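Local structure of LYND (Lyngbya aestuarii, 4V1T) at residues 204-209 with 309-314; 160-165 with 210-215; 178-183 with 194-199; 301-306 with 360-365. The protein is a YcaO-family cyclodehydratase that probably uses ATP and magnesium to convert cysteines of a precursor peptide into thiazolines. One frame throughout, in Å; residues are numbered along the deposited sequence.

Contact 1: 204-209 with 309-314; sequences WDCLAH and SQCPTC. With ZN (zinc ion), chain K.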
loop_
_atom_site.group_PDB
_atom_site.type_symbol
_atom_site.label_atom_id
_atom_site.label_comp_id
_atom_site.label_asym_id
_atom_site.label_seq_id
_atom_site.Cartn_x
_atom_site.Cartn_y
_atom_site.Cartn_z
ATOM N N TRP B 204 -3.320 -24.600 15.366
ATOM C CA TRP B 204 -4.135 -24.821 14.180
ATOM C C TRP B 204 -5.570 -24.371 14.425
ATOM O O TRP B 204 -6.264 -23.956 13.498
ATOM C CB TRP B 204 -4.108 -26.287 13.770
ATOM C CG TRP B 204 -5.108 -26.617 12.711
ATOM C CD1 TRP B 204 -4.931 -26.534 11.359
ATOM C CD2 TRP B 204 -6.442 -27.068 12.919
ATOM N NE1 TRP B 204 -6.087 -26.908 10.711
ATOM C CE2 TRP B 204 -7.028 -27.244 11.645
ATOM C CE3 TRP B 204 -7.206 -27.341 14.056
ATOM C CZ2 TRP B 204 -8.338 -27.692 11.479
ATOM C CZ3 TRP B 204 -8.512 -27.787 13.889
ATOM C CH2 TRP B 204 -9.063 -27.956 12.608
ATOM N N ASP B 205 -6.004 -24.431 15.678
ATOM C CA ASP B 205 -7.345 -24.009 16.033
ATOM C C ASP B 205 -7.490 -22.489 15.934
ATOM O O ASP B 205 -8.563 -21.986 15.569
ATOM C CB ASP B 205 -7.695 -24.483 17.448
ATOM C CG ASP B 205 -9.144 -24.878 17.588
ATOM O OD1 ASP B 205 -9.972 -24.414 16.783
ATOM O OD2 ASP B 205 -9.449 -25.656 18.509
ATOM N N CYS B 206 -6.429 -21.760 16.288
ATOM C CA CYS B 206 -6.384 -20.307 16.077
ATOM C C CYS B 206 -6.663 -19.968 14.611
ATOM O O CYS B 206 -7.407 -19.041 14.300
ATOM C CB CYS B 206 -5.021 -19.718 16.474
ATOM S SG CYS B 206 -4.615 -19.760 18.231
ATOM N N LEU B 207 -6.035 -20.730 13.724
ATOM C CA LEU B 207 -6.196 -20.558 12.285
ATOM C C LEU B 207 -7.588 -21.020 11.835
ATOM O O LEU B 207 -8.287 -20.322 11.090
ATOM C CB LEU B 207 -5.102 -21.339 11.550
ATOM C CG LEU B 207 -5.197 -21.451 10.033
ATOM C CD1 LEU B 207 -5.018 -20.099 9.375
ATOM C CD2 LEU B 207 -4.168 -22.431 9.513
ATOM N N ALA B 208 -8.000 -22.190 12.299
ATOM C CA ALA B 208 -9.278 -22.760 11.892
ATOM C C ALA B 208 -10.430 -21.791 12.165
ATOM O O ALA B 208 -11.342 -21.659 11.356
ATOM C CB ALA B 208 -9.508 -24.078 12.601
ATOM N N HIS B 209 -10.368 -21.103 13.299
ATOM C CA HIS B 209 -11.411 -20.166 13.701
ATOM C C HIS B 209 -11.551 -19.032 12.677
ATOM O O HIS B 209 -12.634 -18.521 12.456
ATOM C CB HIS B 209 -11.104 -19.599 15.088
ATOM C CG HIS B 209 -12.226 -18.820 15.694
ATOM N ND1 HIS B 209 -12.340 -17.452 15.573
ATOM C CD2 HIS B 209 -13.281 -19.219 16.452
ATOM C CE1 HIS B 209 -13.417 -17.042 16.221
ATOM N NE2 HIS B 209 -14.005 -18.096 16.764
ATOM N N SER B 309 -5.564 -15.376 22.352
ATOM C CA SER B 309 -5.428 -15.585 23.801
ATOM C C SER B 309 -6.590 -16.388 24.364
ATOM O O SER B 309 -6.430 -17.090 25.363
ATOM C CB SER B 309 -5.340 -14.248 24.537
ATOM O OG SER B 309 -4.446 -13.368 23.880
ATOM N N GLN B 310 -7.749 -16.279 23.717
ATOM C CA GLN B 310 -8.957 -16.947 24.164
ATOM C C GLN B 310 -9.207 -18.247 23.411
ATOM O O GLN B 310 -10.321 -18.755 23.397
ATOM C CB GLN B 310 -10.166 -16.009 24.032
ATOM C CG GLN B 310 -10.675 -15.757 22.617
ATOM C CD GLN B 310 -9.930 -14.654 21.899
ATOM O OE1 GLN B 310 -8.699 -14.577 21.945
ATOM N NE2 GLN B 310 -10.673 -13.790 21.219
ATOM N N CYS B 311 -8.168 -18.796 22.795
ATOM C CA CYS B 311 -8.324 -20.023 22.031
ATOM C C CYS B 311 -8.768 -21.170 22.930
ATOM O O CYS B 311 -8.121 -21.442 23.944
ATOM C CB CYS B 311 -7.020 -20.401 21.338
ATOM S SG CYS B 311 -7.141 -21.927 20.375
ATOM N N PRO B 312 -9.864 -21.860 22.564
ATOM C CA PRO B 312 -10.309 -23.020 23.359
ATOM C C PRO B 312 -9.260 -24.117 23.504
ATOM O O PRO B 312 -9.347 -24.897 24.431
ATOM C CB PRO B 312 -11.521 -23.559 22.573
ATOM C CG PRO B 312 -11.585 -22.776 21.304
ATOM C CD PRO B 312 -10.855 -21.495 21.537
ATOM N N THR B 313 -8.281 -24.168 22.606
ATOM C CA THR B 313 -7.304 -25.256 22.598
ATOM C C THR B 313 -5.970 -24.851 23.238
ATOM O O THR B 313 -5.514 -25.502 24.167
ATOM C CB THR B 313 -7.045 -25.733 21.156
ATOM O OG1 THR B 313 -8.292 -26.005 20.520
ATOM C CG2 THR B 313 -6.204 -26.978 21.134
ATOM N N CYS B 314 -5.356 -23.776 22.738
ATOM C CA CYS B 314 -4.027 -23.374 23.201
ATOM C C CYS B 314 -4.028 -22.151 24.125
ATOM O O CYS B 314 -2.978 -21.708 24.560
ATOM C CB CYS B 314 -3.117 -23.107 21.999
ATOM S SG CYS B 314 -3.362 -21.498 21.220
HETATM ZN ZN ZN K . -4.968 -21.672 19.592
#
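Asp-205, Cys-206 and Cys-311 carry this contact between the start of a helix and a loop, with a zinc ion at its heart. Cys-206 turns its SG anti to its own carbonyl carbon and binds the metal at 2.4 Å from the helix side. From the loop, Cys-311 SG, held anti to the backbone N, reaches the zinc at 2.3 Å, and Cys-314 SG does so at the same length from the crowded position between its backbone N and carbonyl carbon. Cys-203 supplies the fourth thiolate. Cys-311 SG does double duty: it also accepts the backbone N-H of Thr-313 and, almost straight at 175°, that of Cys-314 N at 3.5 Å. Two such bonds probably temper the charge on the thiolate, as in zinc knuckles built on a CPxC turn. Alongside the metal, Asp-205 lays its CB 3.9 Å from Cys-311 SG. Asp-205 OD2 takes a very short hydrogen bond, 2.3 Å, from Thr-313 OG1 on the anti lone pair, the two side chains crossing at about a right angle. Helix 165-176 backs the site, touching both Trp-204 and Thr-313, while Trp-204 also packs on Trp-180 and Leu-182 of strand 180-184.

Contact 2: 160-165 with 210-215; sequences DYLQPE and RLRGNR
This is a largely buried contact, a salt bridge set beside a small leucine cluster, where the loop between strand 154-157 and helix 165-176 meets the last turn of helix 204-213 and the residues just after it. Asp-160 and Arg-215 come tip to tip. Arg-215 NH1 gives a nearly straight bond (172°) of 2.8 Å to Asp-160 OD2, which uses its syn lone pair and lies in the guanidinium plane; the carboxylate and guanidinium planes are 78° apart, consistent with a single-oxygen bond and not a coplanar bidentate pair. The same OD2 is gripped a second time, from above the carboxylate plane, by the backbone N of Leu-162 at 3.0 Å. Arg-215 NH1 is also shared with Glu-218. Over one face of the guanidinium sits Leu-162 CD1, 3.5 Å from Arg-215 NH1. The other branch, Leu-162 CD2, slides past Leu-211 to rest 3.7 Å from its CB, and Leu-211 CD1 closes on Tyr-161 CB at 3.6 Å. Farther out, a water accepts from Arg-212 NH2 at 2.5 Å and donates only weakly to Leu-162 O. The carboxylate of Asp-160 bonded to the backbone N two residues on makes an Asx turn, here coinciding with a type I beta turn from Asp-160 to Gln-163, on the beta-alpha-beta crossover from strand 154-157 through helix 165-176 to strand 180-184.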
loop_
_atom_site.group_PDB
_atom_site.type_symbol
_atom_site.label_atom_id
_atom_site.label_comp_id
_atom_site.label_asym_id
_atom_site.label_seq_id
_atom_site.Cartn_x
_atom_site.Cartn_y
_atom_site.Cartn_z
ATOM N N ASP B 160 -6.461 -29.625 2.160
ATOM C CA ASP B 160 -7.274 -28.540 2.695
ATOM C C ASP B 160 -6.846 -28.243 4.119
ATOM O O ASP B 160 -6.532 -29.166 4.876
ATOM C CB ASP B 160 -8.766 -28.899 2.637
ATOM C CG ASP B 160 -9.661 -27.687 2.783
ATOM O OD1 ASP B 160 -9.976 -27.048 1.757
ATOM O OD2 ASP B 160 -10.049 -27.374 3.926
ATOM N N TYR B 161 -6.849 -26.963 4.487
ATOM C CA TYR B 161 -6.401 -26.550 5.817
ATOM C C TYR B 161 -7.452 -26.749 6.915
ATOM O O TYR B 161 -7.171 -26.504 8.082
ATOM C CB TYR B 161 -5.947 -25.097 5.790
ATOM C CG TYR B 161 -4.480 -24.932 5.427
ATOM C CD1 TYR B 161 -3.903 -25.674 4.407
ATOM C CD2 TYR B 161 -3.676 -24.030 6.107
ATOM C CE1 TYR B 161 -2.561 -25.519 4.075
ATOM C CE2 TYR B 161 -2.339 -23.874 5.791
ATOM C CZ TYR B 161 -1.788 -24.616 4.775
ATOM O OH TYR B 161 -0.461 -24.449 4.457
ATOM N N LEU B 162 -8.645 -27.198 6.543
ATOM C CA LEU B 162 -9.691 -27.503 7.522
ATOM C C LEU B 162 -9.970 -29.000 7.599
ATOM O O LEU B 162 -11.016 -29.420 8.091
ATOM C CB LEU B 162 -10.985 -26.740 7.190
ATOM C CG LEU B 162 -10.984 -25.229 7.463
ATOM C CD1 LEU B 162 -12.323 -24.632 7.046
ATOM C CD2 LEU B 162 -10.709 -24.928 8.931
ATOM N N GLN B 163 -9.024 -29.810 7.139
ATOM C CA GLN B 163 -9.134 -31.258 7.296
ATOM C C GLN B 163 -9.244 -31.609 8.776
ATOM O O GLN B 163 -8.364 -31.257 9.557
ATOM C CB GLN B 163 -7.925 -31.971 6.688
ATOM C CG GLN B 163 -7.989 -32.138 5.177
ATOM C CD GLN B 163 -8.944 -33.246 4.754
ATOM O OE1 GLN B 163 -9.706 -33.761 5.563
ATOM N NE2 GLN B 163 -8.895 -33.624 3.480
ATOM N N PRO B 164 -10.325 -32.311 9.173
ATOM C CA PRO B 164 -10.552 -32.569 10.603
ATOM C C PRO B 164 -9.420 -33.322 11.317
ATOM O O PRO B 164 -9.298 -33.198 12.528
ATOM C CB PRO B 164 -11.858 -33.395 10.622
ATOM C CG PRO B 164 -12.089 -33.827 9.227
ATOM C CD PRO B 164 -11.448 -32.788 8.353
ATOM N N GLU B 165 -8.608 -34.073 10.583
ATOM C CA GLU B 165 -7.491 -34.783 11.189
ATOM C C GLU B 165 -6.421 -33.819 11.729
ATOM O O GLU B 165 -5.655 -34.172 12.620
ATOM C CB GLU B 165 -6.845 -35.733 10.186
ATOM C CG GLU B 165 -5.605 -36.419 10.748
ATOM C CD GLU B 165 -5.076 -37.531 9.872
ATOM O OE1 GLU B 165 -5.791 -37.973 8.946
ATOM O OE2 GLU B 165 -3.928 -37.961 10.131
ATOM N N ARG B 210 -10.448 -18.638 12.058
ATOM C CA ARG B 210 -10.497 -17.625 11.013
ATOM C C ARG B 210 -10.944 -18.239 9.684
ATOM O O ARG B 210 -11.755 -17.658 8.963
ATOM C CB ARG B 210 -9.125 -16.954 10.850
ATOM C CG ARG B 210 -8.635 -16.169 12.064
ATOM C CD ARG B 210 -9.451 -14.902 12.278
ATOM N NE ARG B 210 -9.144 -14.275 13.560
ATOM C CZ ARG B 210 -8.227 -13.332 13.744
ATOM N NH1 ARG B 210 -7.501 -12.879 12.733
ATOM N NH2 ARG B 210 -8.032 -12.842 14.959
ATOM N N LEU B 211 -10.404 -19.408 9.365
ATOM C CA LEU B 211 -10.710 -20.087 8.104
ATOM C C LEU B 211 -12.190 -20.398 7.949
ATOM O O LEU B 211 -12.783 -20.062 6.925
ATOM C CB LEU B 211 -9.918 -21.393 7.987
ATOM C CG LEU B 211 -8.435 -21.296 7.664
ATOM C CD1 LEU B 211 -7.794 -22.679 7.652
ATOM C CD2 LEU B 211 -8.210 -20.601 6.332
ATOM N N ARG B 212 -12.772 -21.046 8.957
ATOM C CA ARG B 212 -14.206 -21.373 8.968
ATOM C C ARG B 212 -15.045 -20.142 8.632
ATOM O O ARG B 212 -15.973 -20.201 7.836
ATOM C CB ARG B 212 -14.617 -21.941 10.336
ATOM C CG ARG B 212 -14.530 -23.457 10.439
ATOM C CD ARG B 212 -14.207 -23.920 11.851
ATOM N NE ARG B 212 -13.658 -25.271 11.848
ATOM C CZ ARG B 212 -12.897 -25.784 12.810
ATOM N NH1 ARG B 212 -12.579 -25.072 13.892
ATOM N NH2 ARG B 212 -12.437 -27.021 12.684
ATOM N N GLY B 213 -14.688 -19.021 9.238
ATOM C CA GLY B 213 -15.403 -17.779 9.037
ATOM C C GLY B 213 -15.249 -17.195 7.650
ATOM O O GLY B 213 -16.206 -16.674 7.079
ATOM N N ASN B 214 -14.044 -17.277 7.098
ATOM C CA ASN B 214 -13.779 -16.722 5.776
ATOM C C ASN B 214 -14.159 -17.662 4.624
ATOM O O ASN B 214 -13.829 -17.397 3.470
ATOM C CB ASN B 214 -12.301 -16.324 5.675
ATOM C CG ASN B 214 -11.922 -15.263 6.685
ATOM O OD1 ASN B 214 -12.734 -14.408 7.032
ATOM N ND2 ASN B 214 -10.685 -15.307 7.163
ATOM N N ARG B 215 -14.838 -18.761 4.944
ATOM C CA ARG B 215 -15.356 -19.683 3.936
ATOM C C ARG B 215 -16.858 -19.844 4.112
ATOM O O ARG B 215 -17.349 -20.935 4.406
ATOM C CB ARG B 215 -14.687 -21.049 4.053
ATOM C CG ARG B 215 -13.204 -21.084 3.744
ATOM C CD ARG B 215 -12.816 -22.505 3.388
ATOM N NE ARG B 215 -11.377 -22.713 3.372
ATOM C CZ ARG B 215 -10.792 -23.898 3.498
ATOM N NH1 ARG B 215 -11.524 -24.998 3.657
ATOM N NH2 ARG B 215 -9.469 -23.985 3.477
HETATM O O HOH W 1 -12.956 -27.896 10.421
#

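Contact 3: 178-183 with 194-199; sequences QTWLLV and PVFVPG
Three backbone hydrogen bonds zip strands 180-184 and 189-196 together as an antiparallel pair. The tightest runs from Phe-196 N to Trp-180 O, 2.7 Å and nearly along the C=O axis; the return bond from Trp-180 N to Phe-196 O is 3.2 Å, and Leu-182 N reaches Pro-194 O beyond them. Over this hydrogen-bonded pair the two aromatic side chains make an offset stack, the centroid of the six-membered ring of Trp-180 lying 4.2 Å from that of the Phe-196 ring, planes inclined by 26°. Trp-180 takes the crowded position at chi1 (56°), which folds its indole across the neighbouring strand, so that Phe-196 CB makes a CH-pi contact 3.7 Å from the centroid of the five-membered ring. Pro-194 CG covers the opposite face of the phenyl, and Leu-182 CD1 meets its edge 4.0 Å from Phe-196 CE2. An alanine in place of Trp-180 would remove the indole from one face of Phe-196 and would probably loosen the hold between the two strands. On the other face of the sheet, Thr-179 CG2 presses tightly on Val-195 CG1 at 3.4 Å, beside Leu-181, against helix 250-275. Polar bonding is thus confined mostly to the backbone, while apolar side chains bind this hairpin to helices on both faces.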
loop_
_atom_site.group_PDB
_atom_site.type_symbol
_atom_site.label_atom_id
_atom_site.label_comp_id
_atom_site.label_asym_id
_atom_site.label_seq_id
_atom_site.Cartn_x
_atom_site.Cartn_y
_atom_site.Cartn_z
ATOM N N GLN B 178 5.596 -30.319 20.040
ATOM C CA GLN B 178 6.155 -30.588 18.716
ATOM C C GLN B 178 5.898 -29.418 17.776
ATOM O O GLN B 178 4.762 -28.980 17.607
ATOM C CB GLN B 178 5.550 -31.877 18.140
ATOM C CG GLN B 178 5.978 -32.219 16.717
ATOM C CD GLN B 178 7.416 -32.673 16.621
ATOM O OE1 GLN B 178 7.825 -33.610 17.293
ATOM N NE2 GLN B 178 8.196 -32.009 15.775
ATOM N N THR B 179 6.959 -28.914 17.162
ATOM C CA THR B 179 6.832 -27.886 16.154
ATOM C C THR B 179 6.535 -28.563 14.810
ATOM O O THR B 179 7.181 -29.539 14.449
ATOM C CB THR B 179 8.108 -27.028 16.051
ATOM O OG1 THR B 179 8.262 -26.256 17.243
ATOM C CG2 THR B 179 8.043 -26.084 14.866
ATOM N N TRP B 180 5.557 -28.047 14.077
ATOM C CA TRP B 180 5.177 -28.657 12.817
ATOM C C TRP B 180 4.806 -27.618 11.770
ATOM O O TRP B 180 4.487 -26.475 12.103
ATOM C CB TRP B 180 4.024 -29.641 13.023
ATOM C CG TRP B 180 2.799 -29.063 13.688
ATOM C CD1 TRP B 180 2.713 -28.573 14.959
ATOM C CD2 TRP B 180 1.477 -28.959 13.129
ATOM N NE1 TRP B 180 1.429 -28.148 15.218
ATOM C CE2 TRP B 180 0.653 -28.379 14.113
ATOM C CE3 TRP B 180 0.915 -29.292 11.889
ATOM C CZ2 TRP B 180 -0.701 -28.121 13.897
ATOM C CZ3 TRP B 180 -0.431 -29.033 11.675
ATOM C CH2 TRP B 180 -1.223 -28.456 12.675
ATOM N N LEU B 181 4.856 -28.039 10.505
ATOM C CA LEU B 181 4.582 -27.180 9.360
ATOM C C LEU B 181 3.409 -27.719 8.540
ATOM O O LEU B 181 3.275 -28.927 8.351
ATOM C CB LEU B 181 5.824 -27.070 8.471
ATOM C CG LEU B 181 5.627 -26.507 7.057
ATOM C CD1 LEU B 181 5.232 -25.051 7.100
ATOM C CD2 LEU B 181 6.889 -26.671 6.231
ATOM N N LEU B 182 2.562 -26.814 8.058
ATOM C CA LEU B 182 1.470 -27.178 7.175
ATOM C C LEU B 182 1.778 -26.707 5.766
ATOM O O LEU B 182 2.332 -25.632 5.565
ATOM C CB LEU B 182 0.148 -26.570 7.644
ATOM C CG LEU B 182 -0.948 -27.492 8.167
ATOM C CD1 LEU B 182 -2.200 -26.668 8.432
ATOM C CD2 LEU B 182 -1.253 -28.642 7.222
ATOM N N VAL B 183 1.413 -27.527 4.793
ATOM C CA VAL B 183 1.557 -27.159 3.397
ATOM C C VAL B 183 0.486 -27.843 2.554
ATOM O O VAL B 183 0.042 -28.949 2.863
ATOM C CB VAL B 183 2.952 -27.525 2.854
ATOM C CG1 VAL B 183 3.164 -29.010 2.875
ATOM C CG2 VAL B 183 3.137 -26.994 1.444
ATOM N N PRO B 194 1.410 -22.207 8.262
ATOM C CA PRO B 194 2.538 -21.744 9.065
ATOM C C PRO B 194 3.369 -22.862 9.654
ATOM O O PRO B 194 3.014 -24.042 9.545
ATOM C CB PRO B 194 1.848 -20.977 10.180
ATOM C CG PRO B 194 0.614 -21.767 10.423
ATOM C CD PRO B 194 0.180 -22.297 9.070
ATOM N N VAL B 195 4.485 -22.474 10.259
ATOM C CA VAL B 195 5.150 -23.297 11.240
ATOM C C VAL B 195 4.470 -23.014 12.574
ATOM O O VAL B 195 4.494 -21.880 13.053
ATOM C CB VAL B 195 6.659 -22.987 11.343
ATOM C CG1 VAL B 195 7.269 -23.621 12.592
ATOM C CG2 VAL B 195 7.378 -23.472 10.097
ATOM N N PHE B 196 3.862 -24.044 13.153
ATOM C CA PHE B 196 3.260 -23.956 14.475
ATOM C C PHE B 196 4.304 -24.263 15.542
ATOM O O PHE B 196 4.878 -25.347 15.554
ATOM C CB PHE B 196 2.088 -24.938 14.610
ATOM C CG PHE B 196 0.970 -24.701 13.629
ATOM C CD1 PHE B 196 0.037 -23.709 13.852
ATOM C CD2 PHE B 196 0.857 -25.475 12.486
ATOM C CE1 PHE B 196 -0.994 -23.498 12.964
ATOM C CE2 PHE B 196 -0.187 -25.280 11.594
ATOM C CZ PHE B 196 -1.110 -24.288 11.830
ATOM N N VAL B 197 4.534 -23.307 16.430
ATOM C CA VAL B 197 5.394 -23.509 17.595
ATOM C C VAL B 197 4.536 -23.422 18.866
ATOM O O VAL B 197 4.169 -22.323 19.283
ATOM C CB VAL B 197 6.529 -22.463 17.662
ATOM C CG1 VAL B 197 7.501 -22.828 18.775
ATOM C CG2 VAL B 197 7.273 -22.380 16.340
ATOM N N PRO B 198 4.195 -24.578 19.470
ATOM C CA PRO B 198 3.354 -24.608 20.675
ATOM C C PRO B 198 3.869 -23.711 21.791
ATOM O O PRO B 198 5.011 -23.857 22.203
ATOM C CB PRO B 198 3.415 -26.073 21.101
ATOM C CG PRO B 198 3.579 -26.809 19.830
ATOM C CD PRO B 198 4.459 -25.936 18.967
ATOM N N GLY B 199 3.030 -22.785 22.248
ATOM C CA GLY B 199 3.414 -21.829 23.283
ATOM C C GLY B 199 3.818 -20.460 22.747
ATOM O O GLY B 199 3.713 -19.456 23.455
#

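Contact 4: 301-306 with 360-365; sequences KSHILI and SPVTGV
Ser-360 opens the loop with its OG anti to the backbone N (chi1 167°), which brings the hydroxyl to the edge of the His-303 imidazole. The two share a hydrogen bond of 2.8 Å between Ser-360 OG and His-303 ND1, while His-303 NE2 is held on the far side by Thr-292, so the ring is fixed from both nitrogens. Ser-360 OG also accepts from Val-362 N and Thr-363 N, at 3.1 Å in each case. An alanine at Ser-360 lacks the hydroxyl that serves His-303 ND1 and the two N-H groups, and would probably leave the imidazole less firmly oriented and the turn looser. Next, Pro-361 offers CD to the tip of the bent Lys-301 chain, 3.8 Å from its NZ. Val-362 crosses the imidazole at about a right angle and sets CG2 over one face, 4.0 Å from the centroid of the His-303 ring in a CH-pi contact. Thr-363 OG1 donates to Ile-304 O, an acceptor whose place in the model is less sure. The carbonyl of Thr-363 is joined to the 301-306 backbone by a water that donates to Thr-363 O at 2.9 Å and accepts from Ile-306 N. At Gly-364 a side chain would run into Ser-360 N. The serine hydroxyl taking N-H groups two and three residues on is the signature of an ST turn within an ST motif, here set against strand 299-304, an edge strand of its mixed sheet within this chain.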
loop_
_atom_site.group_PDB
_atom_site.type_symbol
_atom_site.label_atom_id
_atom_site.label_comp_id
_atom_site.label_asym_id
_atom_site.label_seq_id
_atom_site.Cartn_x
_atom_site.Cartn_y
_atom_site.Cartn_z
ATOM N N LYS B 301 0.680 -13.631 -1.508
ATOM C CA LYS B 301 0.245 -12.916 -0.311
ATOM C C LYS B 301 0.814 -13.561 0.953
ATOM O O LYS B 301 0.883 -14.787 1.048
ATOM C CB LYS B 301 -1.285 -12.923 -0.220
ATOM C CG LYS B 301 -1.997 -11.863 -1.048
ATOM C CD LYS B 301 -3.477 -12.219 -1.212
ATOM C CE LYS B 301 -4.381 -10.992 -1.204
ATOM N NZ LYS B 301 -4.862 -10.653 0.169
ATOM N N SER B 302 1.201 -12.723 1.917
ATOM C CA SER B 302 1.578 -13.173 3.254
ATOM C C SER B 302 0.447 -12.879 4.213
ATOM O O SER B 302 -0.074 -11.774 4.243
ATOM C CB SER B 302 2.858 -12.484 3.737
ATOM O OG SER B 302 3.915 -12.739 2.843
ATOM N N HIS B 303 0.075 -13.882 4.992
ATOM C CA HIS B 303 -1.057 -13.776 5.915
ATOM C C HIS B 303 -0.588 -14.035 7.350
ATOM O O HIS B 303 -0.077 -15.110 7.652
ATOM C CB HIS B 303 -2.160 -14.766 5.525
ATOM C CG HIS B 303 -2.427 -14.820 4.056
ATOM N ND1 HIS B 303 -3.398 -14.053 3.454
ATOM C CD2 HIS B 303 -1.842 -15.533 3.063
ATOM C CE1 HIS B 303 -3.414 -14.304 2.158
ATOM N NE2 HIS B 303 -2.475 -15.193 1.894
ATOM N N ILE B 304 -0.777 -13.049 8.225
ATOM C CA ILE B 304 -0.321 -13.143 9.608
ATOM C C ILE B 304 -1.307 -13.931 10.468
ATOM O O ILE B 304 -2.466 -13.564 10.573
ATOM C CB ILE B 304 -0.140 -11.757 10.250
ATOM C CG1 ILE B 304 0.794 -10.871 9.413
ATOM C CG2 ILE B 304 0.401 -11.892 11.679
ATOM C CD1 ILE B 304 2.267 -11.113 9.650
ATOM N N LEU B 305 -0.828 -14.984 11.112
ATOM C CA LEU B 305 -1.630 -15.734 12.066
ATOM C C LEU B 305 -1.440 -15.185 13.474
ATOM O O LEU B 305 -0.356 -15.280 14.044
ATOM C CB LEU B 305 -1.261 -17.220 12.038
ATOM C CG LEU B 305 -1.916 -18.079 13.125
ATOM C CD1 LEU B 305 -3.435 -18.067 12.975
ATOM C CD2 LEU B 305 -1.382 -19.505 13.083
ATOM N N ILE B 306 -2.505 -14.627 14.033
ATOM C CA ILE B 306 -2.471 -14.139 15.399
ATOM C C ILE B 306 -2.772 -15.291 16.350
ATOM O O ILE B 306 -3.717 -16.034 16.152
ATOM C CB ILE B 306 -3.481 -12.988 15.622
ATOM C CG1 ILE B 306 -2.979 -11.697 14.971
ATOM C CG2 ILE B 306 -3.681 -12.711 17.118
ATOM C CD1 ILE B 306 -3.159 -11.642 13.480
ATOM N N SER B 360 -7.160 -10.024 5.331
ATOM C CA SER B 360 -6.752 -11.288 4.739
ATOM C C SER B 360 -7.934 -12.237 4.643
ATOM O O SER B 360 -8.591 -12.507 5.650
ATOM C CB SER B 360 -5.659 -11.947 5.575
ATOM O OG SER B 360 -5.480 -13.296 5.175
ATOM N N PRO B 361 -8.198 -12.774 3.442
ATOM C CA PRO B 361 -9.301 -13.728 3.317
ATOM C C PRO B 361 -8.972 -15.118 3.851
ATOM O O PRO B 361 -9.807 -16.008 3.773
ATOM C CB PRO B 361 -9.548 -13.771 1.809
ATOM C CG PRO B 361 -8.227 -13.477 1.210
ATOM C CD PRO B 361 -7.530 -12.531 2.150
ATOM N N VAL B 362 -7.767 -15.289 4.400
ATOM C CA VAL B 362 -7.316 -16.580 4.920
ATOM C C VAL B 362 -7.222 -16.544 6.440
ATOM O O VAL B 362 -7.867 -17.337 7.129
ATOM C CB VAL B 362 -5.939 -16.961 4.332
ATOM C CG1 VAL B 362 -5.441 -18.284 4.907
ATOM C CG2 VAL B 362 -6.017 -17.024 2.812
ATOM N N THR B 363 -6.428 -15.614 6.949
ATOM C CA THR B 363 -6.144 -15.513 8.377
ATOM C C THR B 363 -6.769 -14.275 9.016
ATOM O O THR B 363 -6.701 -14.092 10.235
ATOM C CB THR B 363 -4.619 -15.452 8.617
ATOM O OG1 THR B 363 -4.335 -15.767 9.976
ATOM C CG2 THR B 363 -4.086 -14.069 8.290
ATOM N N GLY B 364 -7.355 -13.420 8.184
ATOM C CA GLY B 364 -7.856 -12.135 8.638
ATOM C C GLY B 364 -9.332 -12.132 8.979
ATOM O O GLY B 364 -9.974 -13.172 9.027
ATOM N N VAL B 365 -9.860 -10.936 9.205
ATOM C CA VAL B 365 -11.267 -10.746 9.558
ATOM C C VAL B 365 -11.972 -9.852 8.548
ATOM O O VAL B 365 -13.190 -9.746 8.577
ATOM C CB VAL B 365 -11.426 -10.131 10.962
ATOM C CG1 VAL B 365 -10.821 -11.053 12.002
ATOM C CG2 VAL B 365 -10.762 -8.768 11.021
HETATM O O HOH W 2 -5.174 -14.717 12.572
#

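Coming from the N terminus, contact 2 opens first, at 160-165, in the turn after strand 154-157. Contact 3 opens and closes inside its loop as the hairpin of strands 180-184 and 189-196. Helix 204-213 follows and serves two contacts: its start opens contact 1, and its end closes contact 2 at 210-215, so these two cross. Contact 1 stays open until 309-314, but contact 4 has begun at 301-306 and closes only at 360-365, giving a second crossing. Contacts 2 and 4 are in series, yet meet through Arg-210 and Asn-214. Together they fasten the mixed sheet, helix 204-213, the zinc loop and the 360-365 loop.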